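Local coordinates for fibrillarin-like pre-rRNA processing protein (Archaeoglobus fulgidus, PDB 1NT2) that uses S-adenosylmethionine to methylate ribose 2'-hydroxyls of rRNA and tRNA at sites chosen by a guide RNA, within box C/D particles, at residues 140-151 with 179-187. Residues are numbered along the deposited sequence; the frame is centred on the assembly and turned at random.
Sequences IEILKANAEFFL and VLKEMEGDF
The ring of F187 packs its edge against the C-terminal half of helix 140-150 and L151, the first residue past it: A147 CB lies 3.7 Å from F187 CZ, and L151 CD2 meets CE1 in the ring plane. L143 CD1 approaches F187 CE2 obliquely at 3.5 Å. F187 CG, anti to its carbonyl carbon, carries the ring toward these aliphatic groups; the side chain also touches V157 of strand 155-162 and A207 of strand 202-209. Further along, I140 sends CD1 to V179 CG1 and CG2 to M183 CB (3.9 Å). The axes of 140-150 and 179-184 approach to 10.7 Å at 19°, nearly parallel. Beyond this seam K144, extended past CG, carries its ammonium across to the other helix. NZ donates to E182 O (2.7 Å), 28° out of the carbonyl plane, and to E182 OE2 (2.7 Å) on the anti side of the carboxylate, 27° out of its plane; a weak hydrogen bond of 3.4 Å, part of a salt bridge, joins NZ to D186 OD1. Were K144 an alanine, E182 and D186 would probably lose the cation they share, and E182 O its side-chain donor. The contact thus joins two neighbouring helices on one face of the Rossmann-like methyltransferase sheet, and one lysine probably offsets two acidic charges at its polar edge.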
ATOM      1  N   ILE A 140      29.444  24.391  10.907  1.00 33.27           N
ATOM      2  CA  ILE A 140      30.794  24.774  10.518  1.00 30.35           C
ATOM      3  C   ILE A 140      31.027  24.874   9.007  1.00 29.83           C
ATOM      4  O   ILE A 140      31.861  25.653   8.546  1.00 27.03           O
ATOM      5  CB  ILE A 140      31.800  23.810  11.144  1.00 28.85           C
ATOM      6  CG1 ILE A 140      31.501  23.671  12.630  1.00 27.25           C
ATOM      7  CG2 ILE A 140      33.198  24.346  10.986  1.00 29.92           C
ATOM      8  CD1 ILE A 140      31.377  25.001  13.344  1.00 26.90           C
ATOM      9  N   GLU A 141      30.291  24.084   8.237  1.00 30.75           N
ATOM     10  CA  GLU A 141      30.418  24.131   6.790  1.00 31.55           C
ATOM     11  C   GLU A 141      29.877  25.470   6.301  1.00 30.46           C
ATOM     12  O   GLU A 141      30.566  26.216   5.615  1.00 30.01           O
ATOM     13  CB  GLU A 141      29.620  22.999   6.150  1.00 34.08           C
ATOM     14  CG  GLU A 141      30.165  21.606   6.415  1.00 38.87           C
ATOM     15  CD  GLU A 141      30.919  21.031   5.217  1.00 41.73           C
ATOM     16  OE1 GLU A 141      31.974  21.602   4.840  1.00 42.28           O
ATOM     17  OE2 GLU A 141      30.451  20.007   4.656  1.00 42.07           O
ATOM     18  N   ILE A 142      28.635  25.770   6.664  1.00 30.07           N
ATOM     19  CA  ILE A 142      28.004  27.018   6.254  1.00 29.11           C
ATOM     20  C   ILE A 142      28.853  28.185   6.709  1.00 28.80           C
ATOM     21  O   ILE A 142      29.009  29.173   5.989  1.00 29.74           O
ATOM     22  CB  ILE A 142      26.580  27.175   6.851  1.00 28.21           C
ATOM     23  CG1 ILE A 142      25.726  25.965   6.484  1.00 28.26           C
ATOM     24  CG2 ILE A 142      25.909  28.419   6.295  1.00 25.49           C
ATOM     25  CD1 ILE A 142      24.336  26.013   7.059  1.00 28.03           C
ATOM     26  N   LEU A 143      29.411  28.083   7.904  1.00 27.23           N
ATOM     27  CA  LEU A 143      30.238  29.171   8.373  1.00 28.00           C
ATOM     28  C   LEU A 143      31.513  29.272   7.531  1.00 29.28           C
ATOM     29  O   LEU A 143      32.010  30.373   7.270  1.00 30.00           O
ATOM     30  CB  LEU A 143      30.570  28.989   9.852  1.00 26.49           C
ATOM     31  CG  LEU A 143      31.490  30.038  10.487  1.00 26.31           C
ATOM     32  CD1 LEU A 143      32.932  29.587  10.343  1.00 26.55           C
ATOM     33  CD2 LEU A 143      31.263  31.419   9.862  1.00 24.18           C
ATOM     34  N   LYS A 144      32.034  28.130   7.088  1.00 30.22           N
ATOM     35  CA  LYS A 144      33.253  28.121   6.278  1.00 29.66           C
ATOM     36  C   LYS A 144      33.038  28.699   4.896  1.00 28.30           C
ATOM     37  O   LYS A 144      33.703  29.655   4.516  1.00 27.42           O
ATOM     38  CB  LYS A 144      33.819  26.703   6.158  1.00 30.24           C
ATOM     39  CG  LYS A 144      34.474  26.226   7.430  1.00 31.30           C
ATOM     40  CD  LYS A 144      35.278  24.970   7.206  1.00 34.17           C
ATOM     41  CE  LYS A 144      36.058  24.614   8.462  1.00 36.44           C
ATOM     42  NZ  LYS A 144      36.842  23.357   8.320  1.00 38.38           N
ATOM     43  N   ALA A 145      32.110  28.109   4.147  1.00 28.91           N
ATOM     44  CA  ALA A 145      31.805  28.566   2.797  1.00 28.53           C
ATOM     45  C   ALA A 145      31.414  30.030   2.807  1.00 28.62           C
ATOM     46  O   ALA A 145      31.777  30.769   1.901  1.00 28.86           O
ATOM     47  CB  ALA A 145      30.690  27.731   2.190  1.00 26.55           C
ATOM     48  N   ASN A 146      30.685  30.462   3.830  1.00 29.51           N
ATOM     49  CA  ASN A 146      30.293  31.863   3.889  1.00 31.84           C
ATOM     50  C   ASN A 146      31.523  32.753   4.062  1.00 33.28           C
ATOM     51  O   ASN A 146      31.543  33.899   3.612  1.00 32.74           O
ATOM     52  CB  ASN A 146      29.289  32.098   5.024  1.00 31.63           C
ATOM     53  CG  ASN A 146      27.953  32.648   4.517  1.00 31.85           C
ATOM     54  OD1 ASN A 146      27.653  33.840   4.655  1.00 28.84           O
ATOM     55  ND2 ASN A 146      27.156  31.776   3.913  1.00 31.79           N
ATOM     56  N   ALA A 147      32.558  32.212   4.697  1.00 36.08           N
ATOM     57  CA  ALA A 147      33.803  32.950   4.913  1.00 38.01           C
ATOM     58  C   ALA A 147      34.574  33.107   3.597  1.00 38.25           C
ATOM     59  O   ALA A 147      35.044  34.196   3.261  1.00 36.92           O
ATOM     60  CB  ALA A 147      34.670  32.220   5.951  1.00 39.23           C
ATOM     61  N   GLU A 148      34.698  32.005   2.862  1.00 39.42           N
ATOM     62  CA  GLU A 148      35.399  32.010   1.590  1.00 41.45           C
ATOM     63  C   GLU A 148      34.872  33.170   0.764  1.00 40.77           C
ATOM     64  O   GLU A 148      35.602  34.103   0.422  1.00 41.69           O
ATOM     65  CB  GLU A 148      35.132  30.711   0.837  1.00 44.30           C
ATOM     66  CG  GLU A 148      36.183  30.372  -0.215  1.00 49.74           C
ATOM     67  CD  GLU A 148      37.283  29.456   0.328  1.00 53.36           C
ATOM     68  OE1 GLU A 148      38.261  29.185  -0.413  1.00 53.49           O
ATOM     69  OE2 GLU A 148      37.159  29.002   1.493  1.00 55.26           O
ATOM     70  N   PHE A 149      33.585  33.104   0.462  1.00 39.71           N
ATOM     71  CA  PHE A 149      32.927  34.128  -0.333  1.00 38.51           C
ATOM     72  C   PHE A 149      33.093  35.577   0.091  1.00 38.00           C
ATOM     73  O   PHE A 149      33.437  36.414  -0.738  1.00 37.59           O
ATOM     74  CB  PHE A 149      31.427  33.836  -0.449  1.00 36.63           C
ATOM     75  CG  PHE A 149      31.081  32.918  -1.578  1.00 36.09           C
ATOM     76  CD1 PHE A 149      31.461  31.575  -1.547  1.00 35.99           C
ATOM     77  CD2 PHE A 149      30.388  33.392  -2.686  1.00 35.07           C
ATOM     78  CE1 PHE A 149      31.157  30.713  -2.604  1.00 33.95           C
ATOM     79  CE2 PHE A 149      30.080  32.542  -3.750  1.00 34.84           C
ATOM     80  CZ  PHE A 149      30.466  31.199  -3.708  1.00 34.67           C
ATOM     81  N   PHE A 150      32.878  35.886   1.367  1.00 37.28           N
ATOM     82  CA  PHE A 150      32.932  37.284   1.778  1.00 37.73           C
ATOM     83  C   PHE A 150      33.899  37.746   2.878  1.00 38.38           C
ATOM     84  O   PHE A 150      34.264  38.924   2.932  1.00 37.13           O
ATOM     85  CB  PHE A 150      31.503  37.716   2.126  1.00 35.75           C
ATOM     86  CG  PHE A 150      30.455  37.110   1.224  1.00 32.60           C
ATOM     87  CD1 PHE A 150      30.407  37.428  -0.121  1.00 32.40           C
ATOM     88  CD2 PHE A 150      29.550  36.183   1.714  1.00 32.06           C
ATOM     89  CE1 PHE A 150      29.478  36.828  -0.961  1.00 32.32           C
ATOM     90  CE2 PHE A 150      28.614  35.578   0.877  1.00 30.82           C
ATOM     91  CZ  PHE A 150      28.580  35.899  -0.457  1.00 30.85           C
ATOM     92  N   LEU A 151      34.316  36.845   3.755  1.00 39.82           N
ATOM     93  CA  LEU A 151      35.214  37.259   4.825  1.00 41.81           C
ATOM     94  C   LEU A 151      36.564  37.730   4.296  1.00 43.73           C
ATOM     95  O   LEU A 151      37.447  36.922   3.982  1.00 43.38           O
ATOM     96  CB  LEU A 151      35.431  36.129   5.833  1.00 41.03           C
ATOM     97  CG  LEU A 151      36.474  36.474   6.903  1.00 38.62           C
ATOM     98  CD1 LEU A 151      36.000  37.662   7.721  1.00 37.88           C
ATOM     99  CD2 LEU A 151      36.708  35.276   7.784  1.00 38.75           C
ATOM    100  N   VAL A 179      34.276  19.845  16.865  1.00 61.20           N
ATOM    101  CA  VAL A 179      33.983  21.067  16.127  1.00 58.82           C
ATOM    102  C   VAL A 179      35.104  22.085  16.146  1.00 58.45           C
ATOM    103  O   VAL A 179      35.453  22.654  15.115  1.00 58.68           O
ATOM    104  CB  VAL A 179      32.746  21.754  16.666  1.00 57.49           C
ATOM    105  CG1 VAL A 179      32.474  23.008  15.862  1.00 56.53           C
ATOM    106  CG2 VAL A 179      31.573  20.803  16.614  1.00 57.73           C
ATOM    107  N   LEU A 180      35.656  22.332  17.323  1.00 57.83           N
ATOM    108  CA  LEU A 180      36.735  23.294  17.437  1.00 58.38           C
ATOM    109  C   LEU A 180      37.901  22.853  16.547  1.00 60.12           C
ATOM    110  O   LEU A 180      38.526  23.673  15.868  1.00 60.21           O
ATOM    111  CB  LEU A 180      37.189  23.403  18.893  1.00 55.82           C
ATOM    112  CG  LEU A 180      37.781  24.752  19.299  1.00 53.56           C
ATOM    113  CD1 LEU A 180      38.985  25.070  18.430  1.00 53.11           C
ATOM    114  CD2 LEU A 180      36.722  25.834  19.153  1.00 52.45           C
ATOM    115  N   LYS A 181      38.185  21.554  16.548  1.00 62.17           N
ATOM    116  CA  LYS A 181      39.270  21.006  15.739  1.00 63.97           C
ATOM    117  C   LYS A 181      38.943  21.142  14.256  1.00 64.91           C
ATOM    118  O   LYS A 181      39.790  21.550  13.457  1.00 65.09           O
ATOM    119  CB  LYS A 181      39.501  19.531  16.090  1.00 64.90           C
ATOM    120  CG  LYS A 181      39.815  19.292  17.566  1.00 67.26           C
ATOM    121  CD  LYS A 181      40.092  17.820  17.891  1.00 67.52           C
ATOM    122  CE  LYS A 181      40.367  17.632  19.386  1.00 66.89           C
ATOM    123  NZ  LYS A 181      40.711  16.230  19.751  1.00 66.14           N
ATOM    124  N   GLU A 182      37.704  20.809  13.898  1.00 65.52           N
ATOM    125  CA  GLU A 182      37.247  20.882  12.515  1.00 66.11           C
ATOM    126  C   GLU A 182      37.296  22.308  11.963  1.00 66.13           C
ATOM    127  O   GLU A 182      37.577  22.519  10.781  1.00 65.71           O
ATOM    128  CB  GLU A 182      35.817  20.338  12.407  1.00 66.31           C
ATOM    129  CG  GLU A 182      35.366  20.027  10.977  1.00 67.53           C
ATOM    130  CD  GLU A 182      34.495  21.112  10.358  1.00 67.60           C
ATOM    131  OE1 GLU A 182      33.369  21.336  10.852  1.00 67.75           O
ATOM    132  OE2 GLU A 182      34.934  21.739   9.371  1.00 67.51           O
ATOM    133  N   MET A 183      37.033  23.288  12.823  1.00 66.14           N
ATOM    134  CA  MET A 183      37.033  24.677  12.395  1.00 66.08           C
ATOM    135  C   MET A 183      38.413  25.316  12.419  1.00 66.76           C
ATOM    136  O   MET A 183      38.637  26.358  11.802  1.00 66.99           O
ATOM    137  CB  MET A 183      36.084  25.497  13.264  1.00 64.39           C
ATOM    138  CG  MET A 183      35.894  26.895  12.744  1.00 62.85           C
ATOM    139  SD  MET A 183      34.703  27.798  13.681  1.00 61.50           S
ATOM    140  CE  MET A 183      35.756  28.788  14.699  1.00 61.14           C
ATOM    141  N   GLU A 184      39.338  24.692  13.135  1.00 67.67           N
ATOM    142  CA  GLU A 184      40.690  25.217  13.222  1.00 68.49           C
ATOM    143  C   GLU A 184      41.365  25.262  11.849  1.00 67.32           C
ATOM    144  O   GLU A 184      42.071  26.217  11.526  1.00 67.12           O
ATOM    145  CB  GLU A 184      41.523  24.360  14.178  1.00 71.18           C
ATOM    146  CG  GLU A 184      42.920  24.905  14.402  1.00 74.84           C
ATOM    147  CD  GLU A 184      42.900  26.349  14.876  1.00 76.71           C
ATOM    148  OE1 GLU A 184      42.485  26.597  16.031  1.00 77.80           O
ATOM    149  OE2 GLU A 184      43.290  27.236  14.085  1.00 77.54           O
ATOM    150  N   GLY A 185      41.130  24.229  11.045  1.00 65.43           N
ATOM    151  CA  GLY A 185      41.731  24.153   9.726  1.00 63.31           C
ATOM    152  C   GLY A 185      41.574  25.351   8.803  1.00 62.60           C
ATOM    153  O   GLY A 185      42.191  25.390   7.742  1.00 62.98           O
ATOM    154  N   ASP A 186      40.771  26.336   9.182  1.00 62.00           N
ATOM    155  CA  ASP A 186      40.569  27.501   8.320  1.00 60.82           C
ATOM    156  C   ASP A 186      40.717  28.811   9.071  1.00 59.62           C
ATOM    157  O   ASP A 186      41.095  29.830   8.499  1.00 58.32           O
ATOM    158  CB  ASP A 186      39.173  27.456   7.693  1.00 62.31           C
ATOM    159  CG  ASP A 186      38.962  26.247   6.788  1.00 63.91           C
ATOM    160  OD1 ASP A 186      39.470  25.145   7.103  1.00 64.06           O
ATOM    161  OD2 ASP A 186      38.263  26.402   5.762  1.00 64.48           O
ATOM    162  N   PHE A 187      40.416  28.781  10.360  1.00 59.74           N
ATOM    163  CA  PHE A 187      40.487  29.981  11.174  1.00 60.52           C
ATOM    164  C   PHE A 187      41.532  29.876  12.264  1.00 60.86           C
ATOM    165  O   PHE A 187      42.064  28.800  12.537  1.00 60.40           O
ATOM    166  CB  PHE A 187      39.123  30.236  11.812  1.00 60.81           C
ATOM    167  CG  PHE A 187      38.003  30.312  10.820  1.00 61.65           C
ATOM    168  CD1 PHE A 187      37.688  31.515  10.194  1.00 62.53           C
ATOM    169  CD2 PHE A 187      37.303  29.169  10.460  1.00 61.83           C
ATOM    170  CE1 PHE A 187      36.690  31.579   9.219  1.00 62.24           C
ATOM    171  CE2 PHE A 187      36.304  29.218   9.486  1.00 62.26           C
ATOM    172  CZ  PHE A 187      35.998  30.427   8.863  1.00 62.49           C
TER